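Local coordinates for acetoin utilization protein (Exiguobacterium sibiricum, PDB 2Q04) that probably transfers an acetyl group from acetyl-CoA to an acceptor, as GNAT-family acetyltransferases do, and may serve in acetoin utilization, at residues 154-157 with 158-162. Sequence-based numbering, arbitrary orientation. Where two conformers were deposited one is given.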
loop_
_atom_site.group_PDB
_atom_site.type_symbol
_atom_site.label_atom_id
_atom_site.label_comp_id
_atom_site.label_asym_id
_atom_site.label_seq_id
_atom_site.Cartn_x
_atom_site.Cartn_y
_atom_site.Cartn_z
ATOM N N LYS A 154 14.504 6.029 -4.093
ATOM C CA LYS A 154 15.362 4.856 -3.962
ATOM C C LYS A 154 15.055 4.076 -2.681
ATOM O O LYS A 154 14.937 2.849 -2.709
ATOM C CB LYS A 154 16.829 5.284 -4.012
ATOM C CG LYS A 154 17.265 5.822 -5.410
ATOM C CD LYS A 154 18.502 6.738 -5.326
ATOM C CE LYS A 154 18.732 7.478 -6.641
ATOM N NZ LYS A 154 19.807 8.509 -6.545
ATOM N N ILE A 155 14.848 4.801 -1.585
ATOM C CA ILE A 155 14.522 4.191 -0.289
ATOM C C ILE A 155 13.129 3.579 -0.302
ATOM O O ILE A 155 12.935 2.469 0.149
ATOM C CB ILE A 155 14.627 5.240 0.851
ATOM C CG1 ILE A 155 16.088 5.682 1.016
ATOM C CG2 ILE A 155 14.107 4.665 2.149
ATOM C CD1 ILE A 155 16.260 6.997 1.741
HETATM N N MSE A 156 12.168 4.315 -0.824
HETATM C CA MSE A 156 10.804 3.848 -0.875
HETATM C C MSE A 156 10.680 2.612 -1.761
HETATM O O MSE A 156 9.873 1.722 -1.487
HETATM C CB MSE A 156 9.890 4.960 -1.380
HETATM C CG MSE A 156 8.439 4.552 -1.527
HETATM SE SE MSE A 156 8.074 3.658 -3.223
HETATM C CE MSE A 156 8.592 5.127 -4.481
ATOM N N GLU A 157 11.473 2.553 -2.828
ATOM C CA GLU A 157 11.380 1.421 -3.765
ATOM C C GLU A 157 11.937 0.159 -3.143
ATOM O O GLU A 157 11.337 -0.899 -3.255
ATOM C CB GLU A 157 12.083 1.728 -5.099
ATOM C CG GLU A 157 11.700 0.752 -6.241
ATOM C CD GLU A 157 12.508 0.988 -7.540
ATOM O OE1 GLU A 157 12.978 2.124 -7.759
ATOM O OE2 GLU A 157 12.659 0.030 -8.337
ATOM N N LYS A 158 13.056 0.287 -2.435
ATOM C CA LYS A 158 13.657 -0.844 -1.755
ATOM C C LYS A 158 12.760 -1.350 -0.602
ATOM O O LYS A 158 12.725 -2.554 -0.324
ATOM C CB LYS A 158 15.067 -0.476 -1.288
ATOM C CG LYS A 158 16.042 -0.254 -2.491
ATOM C CD LYS A 158 17.389 0.359 -2.079
ATOM C CE LYS A 158 18.409 -0.703 -1.670
ATOM N NZ LYS A 158 19.813 -0.160 -1.688
HETATM N N MSE A 159 11.985 -0.443 0.000
HETATM C CA MSE A 159 11.007 -0.831 0.991
HETATM C C MSE A 159 9.963 -1.695 0.356
HETATM O O MSE A 159 9.632 -2.757 0.867
HETATM C CB MSE A 159 10.341 0.386 1.596
HETATM C CG MSE A 159 9.323 0.029 2.640
HETATM SE SE MSE A 159 8.310 1.490 3.231
HETATM C CE MSE A 159 7.291 1.780 1.699
HETATM N N MSE A 160 9.408 -1.211 -0.761
HETATM C CA MSE A 160 8.369 -1.939 -1.503
HETATM C C MSE A 160 8.898 -3.302 -2.005
HETATM O O MSE A 160 8.172 -4.287 -2.020
HETATM C CB MSE A 160 7.886 -1.104 -2.679
HETATM C CG MSE A 160 7.064 0.134 -2.278
HETATM SE SE MSE A 160 5.369 -0.342 -1.373
HETATM C CE MSE A 160 4.488 1.506 -1.338
ATOM N N ASN A 161 10.166 -3.339 -2.392
ATOM C CA ASN A 161 10.796 -4.579 -2.836
ATOM C C ASN A 161 10.745 -5.646 -1.757
ATOM O O ASN A 161 10.518 -6.799 -2.046
ATOM C CB ASN A 161 12.248 -4.331 -3.267
ATOM C CG ASN A 161 12.355 -3.510 -4.588
ATOM O OD1 ASN A 161 13.400 -2.953 -4.897
ATOM N ND2 ASN A 161 11.277 -3.474 -5.357
ATOM N N HIS A 162 10.912 -5.233 -0.498
ATOM C CA HIS A 162 10.849 -6.169 0.628
ATOM C C HIS A 162 9.460 -6.816 0.733
ATOM O O HIS A 162 9.334 -7.935 1.189
ATOM C CB HIS A 162 11.210 -5.467 1.957
ATOM C CG HIS A 162 12.688 -5.301 2.174
ATOM N ND1 HIS A 162 13.305 -4.067 2.186
ATOM C CD2 HIS A 162 13.665 -6.212 2.402
ATOM C CE1 HIS A 162 14.598 -4.226 2.407
ATOM N NE2 HIS A 162 14.844 -5.518 2.537
#
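Met156 and Met160, both built as selenomethionine, meet one turn apart on the same helix, SE of Met156 lying 3.8 Å from CG of Met160 where the two side chains cross at a slant. Met156 gets there because its CG stands anti to the backbone N (chi1 178°) and the chain then bends at both later torsions. Met159 offers a looser apolar touch, its CE 4.4 Å from CG of Met156.

Four successive backbone bonds of the i to i+4 kind tie 154-157 to 158-162 as ordinary alpha-helix. The shortest runs from Asn161 N to Glu157 O at 2.8 Å; that from Met160 N to Met156 O measures 3.1 Å. On the outer side, the aliphatic part of Lys158 lies against the preceding turn, with its CG 3.3 Å from Lys154 O.

The polar ends look beyond this turn. Asn161 has CG beside its own backbone N (chi1 -70°), which sets the amide carbon 3.1 Å from Glu157 O, while ND2 donates to Leu165 O in the loop before strand 166-168. OE1 of Glu157 makes a salt bridge with NE of Arg153, one turn back on the same helix. With an alanine at Asn161, Leu165 O would probably lose this donor, and the loop one tie to the helix.

Met156 and Met160 mark the face of helix 149-162 that packs on the mixed sheet of the GNAT-like fold: both touch Glu135 of strand 130-135, and Met160 also reaches Leu98 and Ile101 of strand 95-103. Glu157 and Asn161 border that face, touching Met184 of strand 182-187, which Met160 meets too.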